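Local coordinates for catalase (PDB 2J2M), which breaks hydrogen peroxide down to water and molecular oxygen at a haem iron, at residues K116-E120 and E121-D125; G425-Y428 and R429-E433; E435-A438 and L439-N442. All coordinates share one frame; numbering follows the deposited sequence.

Contact 1 (K116-E120 and E121-D125)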
loop_
_atom_site.group_PDB
_atom_site.type_symbol
_atom_site.label_atom_id
_atom_site.label_comp_id
_atom_site.label_asym_id
_atom_site.label_seq_id
_atom_site.Cartn_x
_atom_site.Cartn_y
_atom_site.Cartn_z
ATOM N N LYS A 116 20.814 15.160 -7.488
ATOM C CA LYS A 116 19.599 15.960 -7.704
ATOM C C LYS A 116 19.957 17.444 -7.597
ATOM O O LYS A 116 20.488 17.894 -6.560
ATOM C CB LYS A 116 18.519 15.610 -6.653
ATOM C CG LYS A 116 17.173 16.364 -6.805
ATOM C CD LYS A 116 16.077 15.916 -5.793
ATOM C CE LYS A 116 15.576 14.493 -6.027
ATOM N NZ LYS A 116 15.184 14.251 -7.445
ATOM N N PHE A 117 19.674 18.182 -8.673
ATOM C CA PHE A 117 19.975 19.620 -8.778
ATOM C C PHE A 117 18.667 20.335 -8.641
ATOM O O PHE A 117 17.778 20.141 -9.459
ATOM C CB PHE A 117 20.557 19.989 -10.149
ATOM C CG PHE A 117 21.919 19.423 -10.416
ATOM C CD1 PHE A 117 22.103 18.049 -10.599
ATOM C CD2 PHE A 117 23.022 20.273 -10.535
ATOM C CE1 PHE A 117 23.394 17.535 -10.891
ATOM C CE2 PHE A 117 24.289 19.781 -10.810
ATOM C CZ PHE A 117 24.479 18.403 -10.978
ATOM N N TYR A 118 18.546 21.158 -7.606
ATOM C CA TYR A 118 17.325 21.899 -7.367
ATOM C C TYR A 118 17.489 23.221 -8.038
ATOM O O TYR A 118 17.928 24.176 -7.434
ATOM C CB TYR A 118 17.082 22.079 -5.881
ATOM C CG TYR A 118 17.025 20.787 -5.073
ATOM C CD1 TYR A 118 18.189 20.225 -4.534
ATOM C CD2 TYR A 118 15.806 20.147 -4.815
ATOM C CE1 TYR A 118 18.147 19.049 -3.763
ATOM C CE2 TYR A 118 15.745 19.005 -4.026
ATOM C CZ TYR A 118 16.921 18.449 -3.514
ATOM O OH TYR A 118 16.875 17.298 -2.738
ATOM N N THR A 119 17.137 23.241 -9.316
ATOM C CA THR A 119 17.328 24.372 -10.233
ATOM C C THR A 119 16.167 25.394 -10.236
ATOM O O THR A 119 15.045 25.061 -9.881
ATOM C CB THR A 119 17.485 23.774 -11.654
ATOM O OG1 THR A 119 18.859 23.414 -11.875
ATOM C CG2 THR A 119 17.013 24.703 -12.721
ATOM N N GLU A 120 16.438 26.619 -10.677
ATOM C CA GLU A 120 15.377 27.643 -10.833
ATOM C C GLU A 120 14.256 27.272 -11.853
ATOM O O GLU A 120 13.133 27.755 -11.743
ATOM C CB GLU A 120 15.987 29.032 -11.109
ATOM C CG GLU A 120 15.116 30.183 -10.560
ATOM C CD GLU A 120 15.925 31.353 -9.964
ATOM O OE1 GLU A 120 16.491 32.158 -10.753
ATOM O OE2 GLU A 120 15.983 31.478 -8.712
ATOM N N GLU A 121 14.571 26.396 -12.810
ATOM C CA GLU A 121 13.590 25.864 -13.781
ATOM C C GLU A 121 13.231 24.390 -13.553
ATOM O O GLU A 121 12.946 23.665 -14.516
ATOM C CB GLU A 121 14.076 26.076 -15.234
ATOM C CG GLU A 121 14.124 27.558 -15.658
ATOM C CD GLU A 121 14.313 27.765 -17.158
ATOM O OE1 GLU A 121 14.746 26.826 -17.895
ATOM O OE2 GLU A 121 14.045 28.904 -17.600
ATOM N N GLY A 122 13.261 23.941 -12.296
ATOM C CA GLY A 122 12.974 22.531 -11.975
ATOM C C GLY A 122 14.144 21.666 -11.507
ATOM O O GLY A 122 15.318 22.098 -11.485
ATOM N N ASN A 123 13.819 20.442 -11.100
ATOM C CA ASN A 123 14.855 19.466 -10.736
ATOM C C ASN A 123 15.428 18.760 -11.971
ATOM O O ASN A 123 14.672 18.351 -12.878
ATOM C CB ASN A 123 14.346 18.428 -9.714
ATOM C CG ASN A 123 14.043 19.043 -8.330
ATOM O OD1 ASN A 123 14.234 20.255 -8.109
ATOM N ND2 ASN A 123 13.546 18.205 -7.404
ATOM N N TRP A 124 16.759 18.631 -11.983
ATOM C CA TRP A 124 17.460 17.766 -12.897
ATOM C C TRP A 124 18.144 16.664 -12.122
ATOM O O TRP A 124 18.962 16.931 -11.212
ATOM C CB TRP A 124 18.535 18.540 -13.657
ATOM C CG TRP A 124 19.492 17.639 -14.437
ATOM C CD1 TRP A 124 19.169 16.547 -15.190
ATOM C CD2 TRP A 124 20.903 17.794 -14.555
ATOM N NE1 TRP A 124 20.292 15.990 -15.743
ATOM C CE2 TRP A 124 21.373 16.741 -15.379
ATOM C CE3 TRP A 124 21.822 18.724 -14.052
ATOM C CZ2 TRP A 124 22.716 16.582 -15.694
ATOM C CZ3 TRP A 124 23.167 18.559 -14.372
ATOM C CH2 TRP A 124 23.595 17.498 -15.184
ATOM N N ASP A 125 17.869 15.418 -12.477
ATOM C CA ASP A 125 18.595 14.338 -11.825
ATOM C C ASP A 125 19.700 13.827 -12.724
ATOM O O ASP A 125 19.417 13.437 -13.859
ATOM C CB ASP A 125 17.656 13.186 -11.457
ATOM C CG ASP A 125 16.634 13.570 -10.405
ATOM O OD1 ASP A 125 15.540 12.974 -10.437
ATOM O OD2 ASP A 125 16.915 14.442 -9.544
HETATM O O HOH W 1 12.881 15.591 -7.946
HETATM O O HOH W 2 13.743 22.912 -8.649
#
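Phe-117 and Trp-124 stack across a tight, buried beta hairpin, where strand 112-119 turns back into strand 122-129 at one end of the antiparallel sheet's strand order; Asn-123 is hydrogen-bonded through its backbone to a second subunit. The six-membered ring of Trp-124 makes an offset stack with the Phe-117 ring, the planes 29° apart. CE3 and CZ3 of Trp-124 do the touching, CE3 over one face and 3.5 Å from Phe-117 CD1. Phe-117 N donates to Trp-124 O (2.9 Å) and Trp-124 N to Phe-117 O. A type I turn through Glu-120 and Glu-121 joins the strands, and the hairpin belongs to the beta barrel characteristic of haem catalases. Phe-66 meets the Phe-117 ring edge-to-face.

On the other face, Lys-116 and Asp-125 run side by side. The lysine chain bends at chi3 (-68°) and chi4, which brings NZ back to the syn side of Asp-125 OD2, 2.7 Å away, in a buried salt bridge; the Asp-125 side chain is about 9 Å from the haem. NZ also bonds to Gly-314 O and to a water shared with Asn-123 ND2, while Asn-316 N holds Asp-125 OD1. A methionine in place of Lys-116 would probably leave the Asp-125 carboxylate without its countercharge. The Asn-123 amide stands nearly perpendicular to the Tyr-118 ring (88°), its OD1 3.7 Å from Tyr-118 CD2.

Contact 2 (G425-Y428 and R429-E433)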
loop_
_atom_site.group_PDB
_atom_site.type_symbol
_atom_site.label_atom_id
_atom_site.label_comp_id
_atom_site.label_asym_id
_atom_site.label_seq_id
_atom_site.Cartn_x
_atom_site.Cartn_y
_atom_site.Cartn_z
ATOM N N GLY A 425 38.095 -5.026 -26.454
ATOM C CA GLY A 425 39.518 -5.255 -26.735
ATOM C C GLY A 425 40.358 -4.007 -26.564
ATOM O O GLY A 425 41.371 -4.038 -25.873
ATOM N N GLU A 426 39.939 -2.906 -27.192
ATOM C CA GLU A 426 40.614 -1.610 -27.038
ATOM C C GLU A 426 40.726 -1.207 -25.575
ATOM O O GLU A 426 41.790 -0.770 -25.139
ATOM C CB GLU A 426 39.885 -0.504 -27.802
ATOM C CG GLU A 426 39.822 -0.694 -29.323
ATOM C CD GLU A 426 38.932 0.340 -29.976
ATOM O OE1 GLU A 426 39.390 1.497 -30.133
ATOM O OE2 GLU A 426 37.770 0.000 -30.319
ATOM N N VAL A 427 39.634 -1.364 -24.817
ATOM C CA VAL A 427 39.659 -1.105 -23.368
ATOM C C VAL A 427 40.722 -1.965 -22.693
ATOM O O VAL A 427 41.516 -1.446 -21.901
ATOM C CB VAL A 427 38.267 -1.275 -22.668
ATOM C CG1 VAL A 427 38.419 -1.243 -21.128
ATOM C CG2 VAL A 427 37.262 -0.199 -23.138
ATOM N N TYR A 428 40.771 -3.260 -23.011
ATOM C CA TYR A 428 41.825 -4.096 -22.427
ATOM C C TYR A 428 43.243 -3.539 -22.722
ATOM O O TYR A 428 44.065 -3.367 -21.803
ATOM C CB TYR A 428 41.718 -5.557 -22.883
ATOM C CG TYR A 428 42.814 -6.441 -22.313
ATOM C CD1 TYR A 428 43.908 -6.834 -23.093
ATOM C CD2 TYR A 428 42.765 -6.867 -20.981
ATOM C CE1 TYR A 428 44.910 -7.637 -22.560
ATOM C CE2 TYR A 428 43.742 -7.659 -20.445
ATOM C CZ TYR A 428 44.819 -8.043 -21.230
ATOM O OH TYR A 428 45.793 -8.839 -20.672
ATOM N N ARG A 429 43.506 -3.239 -23.995
ATOM C CA ARG A 429 44.835 -2.792 -24.422
ATOM C C ARG A 429 45.201 -1.385 -23.937
ATOM O O ARG A 429 46.379 -1.062 -23.824
ATOM C CB ARG A 429 45.019 -2.945 -25.944
ATOM C CG ARG A 429 45.186 -4.413 -26.366
ATOM C CD ARG A 429 45.259 -4.610 -27.871
ATOM N NE ARG A 429 44.077 -4.112 -28.579
ATOM C CZ ARG A 429 43.006 -4.845 -28.884
ATOM N NH1 ARG A 429 42.000 -4.285 -29.545
ATOM N NH2 ARG A 429 42.926 -6.129 -28.515
ATOM N N ARG A 430 44.191 -0.571 -23.615
ATOM C CA ARG A 430 44.419 0.732 -22.985
ATOM C C ARG A 430 44.864 0.671 -21.506
ATOM O O ARG A 430 45.293 1.679 -20.947
ATOM C CB ARG A 430 43.177 1.613 -23.147
ATOM C CG ARG A 430 43.118 2.300 -24.502
ATOM C CD ARG A 430 41.690 2.598 -24.884
ATOM N NE ARG A 430 41.593 3.405 -26.106
ATOM C CZ ARG A 430 41.693 4.736 -26.152
ATOM N NH1 ARG A 430 41.902 5.441 -25.043
ATOM N NH2 ARG A 430 41.572 5.356 -27.318
ATOM N N MET A 431 44.772 -0.510 -20.893
ATOM C CA MET A 431 45.101 -0.708 -19.463
ATOM C C MET A 431 46.609 -0.805 -19.224
ATOM O O MET A 431 47.338 -1.311 -20.079
ATOM C CB MET A 431 44.459 -2.004 -18.922
ATOM C CG MET A 431 42.942 -2.017 -18.805
ATOM S SD MET A 431 42.283 -3.605 -18.199
ATOM C CE MET A 431 40.565 -3.425 -18.681
ATOM N N THR A 432 47.064 -0.359 -18.050
ATOM C CA THR A 432 48.428 -0.626 -17.614
ATOM C C THR A 432 48.570 -2.124 -17.302
ATOM O O THR A 432 47.570 -2.837 -17.180
ATOM C CB THR A 432 48.796 0.165 -16.345
ATOM O OG1 THR A 432 48.022 -0.322 -15.237
ATOM C CG2 THR A 432 48.549 1.655 -16.537
ATOM N N GLU A 433 49.810 -2.588 -17.162
ATOM C CA GLU A 433 50.092 -3.984 -16.836
ATOM C C GLU A 433 49.473 -4.409 -15.498
ATOM O O GLU A 433 48.932 -5.511 -15.379
ATOM C CB GLU A 433 51.606 -4.245 -16.850
ATOM C CG GLU A 433 51.975 -5.728 -17.069
ATOM C CD GLU A 433 53.409 -5.940 -17.564
ATOM O OE1 GLU A 433 54.080 -4.951 -17.952
ATOM O OE2 GLU A 433 53.868 -7.109 -17.569
#
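Arg-429 folds back along its own helix to lay its guanidinium over the carbonyl of Gly-425, one turn earlier. Its CB lies 3.8 Å from Gly-425 O, the same oxygen that accepts the helical bond from Arg-429 N (3.0 Å). CG keeps alongside that carbonyl, and the bend at chi3 (-59°) turns the chain so that NE stays near it too. At the tip, CZ sits 3.5 Å from Gly-425 O, which lies under the centre of one guanidinium face; the peptide is therefore met by the flat of the group. NH1 reaches Gly-425 C at 3.4 Å, and NH2 makes a salt bridge with Asp-467 and a hydrogen bond to Ala-466 O.

Met-431 N bonds to Tyr-428 O (3.1 Å). Met-431 SD stands obliquely to the Tyr-428 ring, 5.3 Å from its centroid, as a Met-aromatic contact, and its CE touches Val-427 CG1 at 3.9 Å. From helix 422-430, Val-427 and Tyr-428 pack on helix 174-180, with Tyr-428 also resting against Leu-439 of helix 433-447.

Contact 3 (E435-A438 and L439-N442)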
loop_
_atom_site.group_PDB
_atom_site.type_symbol
_atom_site.label_atom_id
_atom_site.label_comp_id
_atom_site.label_asym_id
_atom_site.label_seq_id
_atom_site.Cartn_x
_atom_site.Cartn_y
_atom_site.Cartn_z
ATOM N N GLU A 435 46.747 -3.149 -14.104
ATOM C CA GLU A 435 45.317 -3.320 -14.374
ATOM C C GLU A 435 45.011 -4.650 -15.088
ATOM O O GLU A 435 44.071 -5.365 -14.708
ATOM C CB GLU A 435 44.766 -2.133 -15.174
ATOM C CG GLU A 435 44.755 -0.817 -14.396
ATOM C CD GLU A 435 44.387 0.400 -15.250
ATOM O OE1 GLU A 435 44.543 0.378 -16.488
ATOM O OE2 GLU A 435 43.945 1.403 -14.669
ATOM N N GLN A 436 45.815 -4.987 -16.098
ATOM C CA GLN A 436 45.622 -6.224 -16.853
ATOM C C GLN A 436 45.833 -7.467 -15.998
ATOM O O GLN A 436 45.173 -8.484 -16.210
ATOM C CB GLN A 436 46.544 -6.278 -18.062
ATOM C CG GLN A 436 46.204 -5.285 -19.135
ATOM C CD GLN A 436 47.067 -5.454 -20.374
ATOM O OE1 GLN A 436 48.175 -5.995 -20.312
ATOM N NE2 GLN A 436 46.563 -4.991 -21.504
ATOM N N MET A 437 46.753 -7.380 -15.038
ATOM C CA MET A 437 47.018 -8.495 -14.134
ATOM C C MET A 437 45.932 -8.619 -13.050
ATOM O O MET A 437 45.518 -9.733 -12.717
ATOM C CB MET A 437 48.435 -8.410 -13.539
ATOM C CG MET A 437 48.871 -9.650 -12.721
ATOM S SD MET A 437 48.609 -11.272 -13.541
ATOM C CE MET A 437 50.267 -11.626 -14.167
ATOM N N ALA A 438 45.462 -7.482 -12.530
ATOM C CA ALA A 438 44.311 -7.454 -11.616
ATOM C C ALA A 438 43.080 -8.054 -12.283
ATOM O O ALA A 438 42.372 -8.856 -11.671
ATOM C CB ALA A 438 44.013 -6.026 -11.135
ATOM N N LEU A 439 42.840 -7.668 -13.538
ATOM C CA LEU A 439 41.679 -8.153 -14.292
ATOM C C LEU A 439 41.714 -9.667 -14.459
ATOM O O LEU A 439 40.697 -10.335 -14.279
ATOM C CB LEU A 439 41.577 -7.466 -15.652
ATOM C CG LEU A 439 40.511 -8.002 -16.624
ATOM C CD1 LEU A 439 39.100 -7.603 -16.181
ATOM C CD2 LEU A 439 40.764 -7.566 -18.060
ATOM N N LEU A 440 42.889 -10.196 -14.807
ATOM C CA LEU A 440 43.076 -11.637 -14.985
ATOM C C LEU A 440 42.836 -12.391 -13.679
ATOM O O LEU A 440 42.097 -13.360 -13.663
ATOM C CB LEU A 440 44.464 -11.957 -15.591
ATOM C CG LEU A 440 44.852 -13.424 -15.867
ATOM C CD1 LEU A 440 43.863 -14.140 -16.817
ATOM C CD2 LEU A 440 46.296 -13.526 -16.397
ATOM N N ASN A 441 43.420 -11.932 -12.580
ATOM C CA ASN A 441 43.226 -12.612 -11.298
ATOM C C ASN A 441 41.772 -12.576 -10.797
ATOM O O ASN A 441 41.286 -13.566 -10.253
ATOM C CB ASN A 441 44.263 -12.159 -10.237
ATOM C CG ASN A 441 45.700 -12.668 -10.558
ATOM O OD1 ASN A 441 46.161 -13.678 -9.995
ATOM N ND2 ASN A 441 46.382 -12.005 -11.505
ATOM N N ASN A 442 41.069 -11.462 -11.016
ATOM C CA ASN A 442 39.650 -11.355 -10.628
ATOM C C ASN A 442 38.712 -12.220 -11.488
ATOM O O ASN A 442 37.835 -12.899 -10.966
ATOM C CB ASN A 442 39.178 -9.887 -10.642
ATOM C CG ASN A 442 39.939 -9.009 -9.663
ATOM O OD1 ASN A 442 40.358 -9.458 -8.601
ATOM N ND2 ASN A 442 40.114 -7.737 -10.023
#
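Met-437 O is gripped twice by Asn-441, one turn further along helix 433-447. The backbone N of Asn-441 makes the ordinary i to i+4 bond to it at 3.0 Å, and the side-chain ND2 adds a shorter, almost straight one at 2.7 Å. The two donors come from opposite faces of the carbonyl plane; ND2 stands above that plane, whereas the oxygen lies within 3° of the plane of the Asn-441 amide. CG of Asn-441 sits beside its own backbone N (chi1 -70°), which points the amide back toward the preceding turn. The same ND2 passes 3.1 Å from Met-437 SD, because the methionine chain bends at chi2 and chi3, which sets the sulfur in the amide plane beyond ND2. Met-437 SD also packs against Leu-440 CD2 at 4.3 Å.

Around this pair the helical ladder is regular: Leu-439 N bonds to Glu-435 O (2.9 Å), Leu-440 N to Gln-436 O (3.2 Å), and Asn-442 N to Ala-438 O (3.0 Å). Leu-439 packs on Phe-181, and Leu-440 on Lys-473 and Leu-474 of helix 468-477, while ND2 of Asn-442 bonds to Phe-181 O and Asp-183 OD1. At the start, OE1 of Glu-435 accepts from N of Thr-432, the N-cap residue, as the Glu half of a capping box.

The single straight bond from ND2 restrains the Asn-441 amide although the residue is exposed, and a second N-H on the Met-437 carbonyl would be expected to polarise it further.

How the contacts relate
Contact 1 is the buried one: a hairpin in the sheet near the haem, held by an aromatic stack, a salt bridge and ordered waters. Contacts 2 and 3 lie on successive helices, 422-430 and 433-447, both in the C-terminal helical region of the chain, and are only partly buried, mixing exposed residues with buried ones; there side chains mostly lean on backbone carbonyls, and the charges find their partners in other parts of the chain. These two contacts touch, Tyr-428 CD2 packing 3.6 Å from Leu-439 CD2 and Gln-436 NE2 probably bonding to Tyr-428 O. Contact 1 stays apart from both, its nearest atoms about 23 Å from contact 2 and about 26 Å from contact 3.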